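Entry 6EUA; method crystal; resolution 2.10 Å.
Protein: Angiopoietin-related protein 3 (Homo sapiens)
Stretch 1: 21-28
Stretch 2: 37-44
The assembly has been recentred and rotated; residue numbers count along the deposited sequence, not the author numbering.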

# COMPACT_ATOMS: atom_id res chain seq x y z
N GLU A 21 -12.73 -2.81 11.87
CA GLU A 21 -11.47 -2.57 11.18
C GLU A 21 -10.76 -1.40 11.87
O GLU A 21 -11.07 -0.23 11.61
CB GLU A 21 -11.70 -2.28 9.70
CG GLU A 21 -12.65 -3.26 9.06
CD GLU A 21 -11.97 -4.15 8.04
OE1 GLU A 21 -10.74 -4.38 8.17
OE2 GLU A 21 -12.66 -4.60 7.11
N HIS A 22 -9.81 -1.73 12.74
CA HIS A 22 -9.14 -0.71 13.54
C HIS A 22 -7.75 -0.37 13.01
O HIS A 22 -7.05 0.43 13.62
CB HIS A 22 -9.06 -1.14 15.00
CG HIS A 22 -10.39 -1.15 15.68
ND1 HIS A 22 -10.55 -1.48 17.01
CD2 HIS A 22 -11.63 -0.84 15.22
CE1 HIS A 22 -11.83 -1.40 17.33
NE2 HIS A 22 -12.50 -1.00 16.26
N THR A 23 -7.37 -0.93 11.86
CA THR A 23 -6.08 -0.65 11.26
C THR A 23 -6.25 0.30 10.07
O THR A 23 -7.24 0.24 9.35
CB THR A 23 -5.43 -1.95 10.78
OG1 THR A 23 -6.39 -2.70 10.03
CG2 THR A 23 -4.97 -2.79 11.97
N SER A 24 -5.24 1.15 9.87
CA SER A 24 -5.22 2.08 8.75
C SER A 24 -4.98 1.34 7.44
O SER A 24 -4.29 0.31 7.40
CB SER A 24 -4.12 3.13 8.92
OG SER A 24 -4.40 4.06 9.94
N GLY A 25 -5.51 1.89 6.36
CA GLY A 25 -5.37 1.29 5.05
C GLY A 25 -6.50 1.69 4.11
O GLY A 25 -7.35 2.51 4.46
N MET A 26 -6.48 1.07 2.93
CA MET A 26 -7.38 1.40 1.83
C MET A 26 -8.67 0.59 1.95
O MET A 26 -8.64 -0.64 2.10
CB MET A 26 -6.68 1.11 0.49
CG MET A 26 -7.50 1.43 -0.79
SD MET A 26 -6.66 1.07 -2.37
CE MET A 26 -6.23 -0.65 -2.15
N TYR A 27 -9.81 1.28 1.86
CA TYR A 27 -11.12 0.64 2.04
C TYR A 27 -12.12 1.20 1.03
O TYR A 27 -12.02 2.37 0.63
CB TYR A 27 -11.67 0.86 3.46
CG TYR A 27 -10.86 0.24 4.59
CD1 TYR A 27 -11.05 -1.08 4.96
CD2 TYR A 27 -9.93 1.00 5.31
CE1 TYR A 27 -10.32 -1.66 5.99
CE2 TYR A 27 -9.20 0.43 6.35
CZ TYR A 27 -9.40 -0.89 6.69
OH TYR A 27 -8.67 -1.45 7.72
N ALA A 28 -13.09 0.37 0.64
CA ALA A 28 -14.23 0.83 -0.15
C ALA A 28 -15.30 1.43 0.76
O ALA A 28 -15.64 0.85 1.80
CB ALA A 28 -14.84 -0.31 -0.97
N PHE A 37 -16.50 4.13 -3.91
CA PHE A 37 -15.14 4.56 -4.20
C PHE A 37 -14.25 4.21 -3.01
O PHE A 37 -14.72 3.91 -1.92
CB PHE A 37 -15.07 6.05 -4.57
CG PHE A 37 -15.51 6.99 -3.48
CD1 PHE A 37 -14.61 7.46 -2.55
CD2 PHE A 37 -16.81 7.47 -3.44
CE1 PHE A 37 -15.01 8.35 -1.54
CE2 PHE A 37 -17.23 8.38 -2.45
CZ PHE A 37 -16.33 8.82 -1.50
N HIS A 38 -12.94 4.26 -3.25
CA HIS A 38 -11.96 3.82 -2.26
C HIS A 38 -11.34 5.02 -1.57
O HIS A 38 -11.06 6.04 -2.20
CB HIS A 38 -10.87 2.96 -2.89
CG HIS A 38 -11.38 1.66 -3.40
ND1 HIS A 38 -11.21 0.47 -2.73
CD2 HIS A 38 -12.12 1.37 -4.50
CE1 HIS A 38 -11.80 -0.50 -3.40
NE2 HIS A 38 -12.35 0.01 -4.48
N VAL A 39 -11.09 4.87 -0.26
CA VAL A 39 -10.46 5.89 0.55
C VAL A 39 -9.34 5.24 1.34
O VAL A 39 -9.28 4.02 1.50
CB VAL A 39 -11.45 6.58 1.51
CG1 VAL A 39 -12.46 7.42 0.74
CG2 VAL A 39 -12.15 5.54 2.44
N TYR A 40 -8.44 6.08 1.84
CA TYR A 40 -7.48 5.67 2.86
C TYR A 40 -8.06 6.06 4.22
O TYR A 40 -8.33 7.24 4.46
CB TYR A 40 -6.10 6.29 2.65
CG TYR A 40 -5.07 5.69 3.57
CD1 TYR A 40 -4.87 6.19 4.85
CD2 TYR A 40 -4.33 4.59 3.17
CE1 TYR A 40 -3.94 5.60 5.71
CE2 TYR A 40 -3.40 4.01 4.01
CZ TYR A 40 -3.21 4.52 5.28
OH TYR A 40 -2.29 3.93 6.11
N CYS A 41 -8.31 5.06 5.07
CA CYS A 41 -8.79 5.31 6.42
C CYS A 41 -7.57 5.37 7.33
O CYS A 41 -6.75 4.44 7.34
CB CYS A 41 -9.77 4.24 6.90
SG CYS A 41 -11.38 4.20 6.02
N ASP A 42 -7.45 6.44 8.10
CA ASP A 42 -6.27 6.70 8.92
C ASP A 42 -6.71 6.81 10.37
O ASP A 42 -7.37 7.79 10.74
CB ASP A 42 -5.55 7.96 8.45
CG ASP A 42 -4.08 7.98 8.82
OD1 ASP A 42 -3.58 6.99 9.41
OD2 ASP A 42 -3.42 8.99 8.50
N VAL A 43 -6.36 5.81 11.16
CA VAL A 43 -6.68 5.77 12.59
C VAL A 43 -5.53 6.44 13.31
O VAL A 43 -4.37 6.05 13.16
CB VAL A 43 -6.88 4.33 13.07
CG1 VAL A 43 -7.25 4.28 14.56
CG2 VAL A 43 -7.93 3.64 12.22
N ILE A 44 -5.85 7.48 14.08
CA ILE A 44 -4.86 8.23 14.83
C ILE A 44 -5.29 8.22 16.29
O ILE A 44 -6.35 8.74 16.63
CB ILE A 44 -4.69 9.66 14.30
CG1 ILE A 44 -4.36 9.59 12.81
CG2 ILE A 44 -3.59 10.41 15.03
CD1 ILE A 44 -4.45 10.91 12.14
O HOH W 1 -3.01 3.43 12.60

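Antiparallel strands illustrate a simple division: backbone amides and carbonyls fix the register, while side chains alternate between the two faces of the sheet. The antiparallel pairing of Gly-25 to Ala-28 with Cys-41 back to His-38 in angiopoietin-related protein 3 is a compact example, and it also shows how a side chain can carry on the pattern where backbone pairing stops.

Phe-37 turns its side chain away and contributes through its carbonyl, whose O lies 3.6 Å from Ala-28 CA in a CA-H...O contact. His-38 faces Ala-28 in a non-hydrogen-bonded pair, where the CA atoms approach to 4.3 Å and the side chains emerge on the same face. Ala-28 CB sits over the imidazole face, 4.2 Å from the centroid of the His-38 ring, a CH-pi arrangement. Met-26 approaches the same ring obliquely, its CG lying 4.3 Å from His-38 CB.

Val-39 is the first hydrogen-bonded partner. Its N donates to Tyr-27 O and its O accepts from Tyr-27 N, both at 2.8 Å and both nearly straight. Val-39 CA and Tyr-27 CA stand 5.5 Å apart, the wider spacing characteristic of such pairs. The carbonyl of Val-39 does further work, as its O lies 3.3 Å from Met-26 CA in a CA-H...O contact.

At Tyr-40 the CA atoms close again, to 4.4 Å from Met-26. The side chain leaves on the face shared with His-38 and Met-26, but its ring reaches back across the neighbouring strand. Gly-25 N lies over one face of the ring, and Gly-25 CA is 3.5 Å from Tyr-40 CE2. Independently of that packing, the backbone angles of Gly-25 (155/-174) call for glycine, because a CB would be jammed against the preceding carbonyl.

Cys-41 repeats the paired bonding: its N donates to Gly-25 O at 2.8 Å, and its O accepts from Gly-25 N at 3.0 Å. On the face shared with Val-39 and Tyr-27, Cys-41 SG packs obliquely against the tyrosine ring, 3.6 Å from Tyr-27 CD2.

Beyond this point Ser-24 takes over with its hydroxyl. The CA-to-CB bond of Asp-42 points away, yet its carboxylate comes nearer, placing OD1 3.1 Å from Ser-24 OG. Val-43 N donates to that same Ser-24 OG at 2.9 Å, and a water joins Ser-24 OG (3.1 Å) to Val-43 O (3.0 Å). Val-43 also points toward the first stretch, with CG2 3.6 Å from His-22 O. Ile-44, facing away, makes no contact.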